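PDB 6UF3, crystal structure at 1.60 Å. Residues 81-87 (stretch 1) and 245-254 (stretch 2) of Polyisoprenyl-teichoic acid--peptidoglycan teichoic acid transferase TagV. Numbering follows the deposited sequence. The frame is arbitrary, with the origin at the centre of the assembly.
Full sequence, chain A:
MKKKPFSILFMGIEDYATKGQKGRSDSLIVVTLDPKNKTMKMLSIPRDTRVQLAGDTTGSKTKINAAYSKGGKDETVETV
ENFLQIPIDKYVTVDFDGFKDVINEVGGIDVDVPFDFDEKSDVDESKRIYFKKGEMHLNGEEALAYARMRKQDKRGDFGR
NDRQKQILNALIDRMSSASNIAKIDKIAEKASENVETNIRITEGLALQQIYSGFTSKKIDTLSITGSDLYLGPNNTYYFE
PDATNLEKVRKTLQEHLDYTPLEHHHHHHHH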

# COMPACT_ATOMS: atom_id res chain seq x y z
N GLU A 81 -1.16 0.72 -13.20
CA GLU A 81 -2.08 1.46 -14.07
C GLU A 81 -2.73 0.54 -15.10
O GLU A 81 -3.95 0.58 -15.33
CB GLU A 81 -1.35 2.61 -14.76
CG GLU A 81 -1.07 3.80 -13.83
CD GLU A 81 -0.34 4.93 -14.51
OE1 GLU A 81 0.52 4.68 -15.40
OE2 GLU A 81 -0.62 6.11 -14.17
N ASN A 82 -1.92 -0.29 -15.76
CA ASN A 82 -2.46 -1.19 -16.78
C ASN A 82 -3.39 -2.24 -16.17
O ASN A 82 -4.42 -2.59 -16.76
CB ASN A 82 -1.31 -1.87 -17.52
CG ASN A 82 -0.57 -0.92 -18.43
OD1 ASN A 82 -0.95 0.24 -18.58
ND2 ASN A 82 0.50 -1.41 -19.06
N PHE A 83 -3.02 -2.75 -14.99
CA PHE A 83 -3.81 -3.79 -14.34
C PHE A 83 -5.17 -3.26 -13.90
O PHE A 83 -6.20 -3.93 -14.10
CB PHE A 83 -3.03 -4.34 -13.15
CG PHE A 83 -3.73 -5.44 -12.42
CD1 PHE A 83 -4.02 -6.64 -13.05
CD2 PHE A 83 -4.09 -5.28 -11.09
CE1 PHE A 83 -4.66 -7.65 -12.37
CE2 PHE A 83 -4.73 -6.29 -10.41
CZ PHE A 83 -5.02 -7.48 -11.05
N LEU A 84 -5.20 -2.07 -13.30
CA LEU A 84 -6.44 -1.51 -12.77
C LEU A 84 -7.15 -0.59 -13.75
O LEU A 84 -8.27 -0.15 -13.45
CB LEU A 84 -6.18 -0.74 -11.47
CG LEU A 84 -5.60 -1.56 -10.32
CD1 LEU A 84 -5.32 -0.70 -9.07
CD2 LEU A 84 -6.50 -2.75 -10.00
N GLN A 85 -6.53 -0.28 -14.89
CA GLN A 85 -7.10 0.59 -15.90
C GLN A 85 -7.54 1.92 -15.29
O GLN A 85 -8.61 2.44 -15.56
CB GLN A 85 -8.25 -0.09 -16.63
CG GLN A 85 -7.77 -1.15 -17.59
CD GLN A 85 -7.00 -0.57 -18.75
OE1 GLN A 85 -7.57 0.08 -19.63
NE2 GLN A 85 -5.69 -0.80 -18.77
N ILE A 86 -6.68 2.46 -14.43
CA ILE A 86 -6.85 3.81 -13.88
C ILE A 86 -5.50 4.50 -13.90
O ILE A 86 -4.45 3.85 -13.92
CB ILE A 86 -7.42 3.79 -12.44
CG1 ILE A 86 -6.52 2.98 -11.49
CG2 ILE A 86 -8.87 3.31 -12.43
CD1 ILE A 86 -6.66 3.40 -10.02
N PRO A 87 -5.49 5.83 -13.90
CA PRO A 87 -4.24 6.54 -13.70
C PRO A 87 -3.83 6.50 -12.24
O PRO A 87 -4.66 6.51 -11.33
CB PRO A 87 -4.56 7.97 -14.15
CG PRO A 87 -6.02 8.09 -14.03
CD PRO A 87 -6.62 6.73 -14.21
N ASN A 245 -14.42 -10.23 -11.62
CA ASN A 245 -14.18 -9.39 -10.45
C ASN A 245 -13.28 -8.22 -10.80
O ASN A 245 -13.52 -7.09 -10.36
CB ASN A 245 -13.56 -10.17 -9.30
CG ASN A 245 -13.15 -9.26 -8.16
OD1 ASN A 245 -11.97 -8.83 -8.03
ND2 ASN A 245 -14.11 -8.94 -7.31
N LEU A 246 -12.22 -8.47 -11.57
CA LEU A 246 -11.31 -7.38 -11.91
C LEU A 246 -12.01 -6.33 -12.74
O LEU A 246 -11.77 -5.13 -12.57
CB LEU A 246 -10.09 -7.93 -12.65
CG LEU A 246 -9.05 -6.91 -13.12
CD1 LEU A 246 -8.47 -6.13 -11.95
CD2 LEU A 246 -7.93 -7.59 -13.92
N GLU A 247 -12.92 -6.75 -13.63
CA GLU A 247 -13.67 -5.76 -14.41
C GLU A 247 -14.54 -4.91 -13.50
O GLU A 247 -14.65 -3.69 -13.70
CB GLU A 247 -14.51 -6.45 -15.49
CG GLU A 247 -13.72 -6.83 -16.74
CD GLU A 247 -12.87 -5.69 -17.29
OE1 GLU A 247 -13.36 -4.54 -17.34
OE2 GLU A 247 -11.71 -5.94 -17.67
N LYS A 248 -15.15 -5.52 -12.47
CA LYS A 248 -15.95 -4.72 -11.53
C LYS A 248 -15.07 -3.78 -10.70
O LYS A 248 -15.45 -2.62 -10.46
CB LYS A 248 -16.77 -5.65 -10.62
CG LYS A 248 -17.68 -4.92 -9.62
CD LYS A 248 -18.73 -4.12 -10.34
CE LYS A 248 -19.80 -3.60 -9.37
NZ LYS A 248 -20.79 -2.79 -10.11
N VAL A 249 -13.92 -4.25 -10.23
CA VAL A 249 -13.01 -3.38 -9.48
C VAL A 249 -12.60 -2.20 -10.34
O VAL A 249 -12.58 -1.04 -9.89
CB VAL A 249 -11.78 -4.17 -8.99
CG1 VAL A 249 -10.69 -3.20 -8.51
CG2 VAL A 249 -12.15 -5.12 -7.88
N ARG A 250 -12.21 -2.48 -11.60
CA ARG A 250 -11.85 -1.42 -12.53
C ARG A 250 -12.96 -0.39 -12.64
O ARG A 250 -12.72 0.82 -12.52
CB ARG A 250 -11.53 -2.01 -13.91
CG ARG A 250 -10.23 -2.77 -13.98
CD ARG A 250 -10.06 -3.44 -15.35
NE ARG A 250 -8.71 -3.97 -15.50
CZ ARG A 250 -8.34 -4.75 -16.51
NH1 ARG A 250 -9.22 -5.11 -17.44
NH2 ARG A 250 -7.09 -5.18 -16.57
N LYS A 251 -14.20 -0.85 -12.89
CA LYS A 251 -15.30 0.08 -13.07
C LYS A 251 -15.56 0.89 -11.81
O LYS A 251 -15.87 2.08 -11.87
CB LYS A 251 -16.57 -0.67 -13.49
CG LYS A 251 -16.74 -0.81 -14.99
CD LYS A 251 -18.16 -1.21 -15.36
CE LYS A 251 -18.36 -2.71 -15.22
NZ LYS A 251 -17.64 -3.47 -16.27
N THR A 252 -15.41 0.25 -10.65
CA THR A 252 -15.66 0.94 -9.38
C THR A 252 -14.64 2.04 -9.14
O THR A 252 -15.00 3.17 -8.77
CB THR A 252 -15.64 -0.07 -8.24
OG1 THR A 252 -16.66 -1.05 -8.47
CG2 THR A 252 -15.90 0.61 -6.90
N LEU A 253 -13.36 1.74 -9.37
CA LEU A 253 -12.31 2.74 -9.18
C LEU A 253 -12.42 3.86 -10.22
O LEU A 253 -12.25 5.04 -9.89
CB LEU A 253 -10.93 2.09 -9.27
CG LEU A 253 -10.61 1.09 -8.15
CD1 LEU A 253 -9.23 0.49 -8.32
CD2 LEU A 253 -10.76 1.74 -6.77
N GLN A 254 -12.72 3.50 -11.47
CA GLN A 254 -12.94 4.49 -12.52
C GLN A 254 -14.07 5.45 -12.16
O GLN A 254 -13.94 6.67 -12.31
CB GLN A 254 -13.25 3.78 -13.83
CG GLN A 254 -12.03 3.13 -14.43
CD GLN A 254 -12.38 2.07 -15.46
OE1 GLN A 254 -13.56 1.83 -15.75
NE2 GLN A 254 -11.35 1.45 -16.03

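The firmest links between the two stretches run from side chains of the second helix to backbone carbonyls at and just beyond the end of the first. Arg250 makes two of them: its NE and its NH2 each donate a hydrogen bond to Phe83 O, both at 2.9 Å. The acceptor lies near the guanidinium plane, at its edge, where the N-H bonds point, so a single oxygen can take both. Phe83 O is available because the helix ends at Leu84 and no later turn supplies an amide to it within the stretch. Arginine suits this place because its long side chain, m at chi1 and close to t thereafter, starts sideways from the helix yet brings its end to the carbonyl.

The remaining nitrogen of the guanidinium is held from its own helix. Arg250 NH1 forms a salt bridge with Glu247 OE2 at 2.6 Å, although the hydrogen bond within it is weak in angle. Glu247 itself makes no contact with the first stretch.

One turn further along, Gln254 repeats the strategy. Gln254 NE2 donates to Gln85 O at 3.0 Å and 167°, a nearly straight bond. An amide side chain serves a buried site well here, offering a donor without bringing a net charge.

Gln85 is where the first chain leaves the helix, with positive phi. Its side chain folds back, m at both chi1 and chi2, so that Gln85 NE2 donates to Asn82 O at 3.0 Å. This fold also lays the aliphatic part of the residue over one face of the guanidinium, with Gln85 CG 3.6 Å from Arg250 NE. The arginine thus uses its edge for hydrogen bonding and a face for packing.

Beside these polar links lies a buried apolar layer. Leu246 points toward the first stretch and meets Phe83, whose CA-to-CB bond points away but whose ring end comes nearer. Leu246 CD1 sits over the ring face, 4.1 Å from the centroid of the Phe83 ring, in a CH-pi contact, while Leu246 CD2 approaches Phe83 CE1 at 3.6 Å. The branched leucine can thus place both methyls against the flat ring.

Leu84 extends the layer more loosely, its CD1 4.2 Å from Leu253 CD1. Ile86, pointing toward the helix, places its CG2 4.0 Å from Leu253 CB and 3.7 Å from Gln254 CG. Both are buried, where side chains without hydrogen-bonding groups fit well. Altogether the stretches bury 441 Å², summed over both sides.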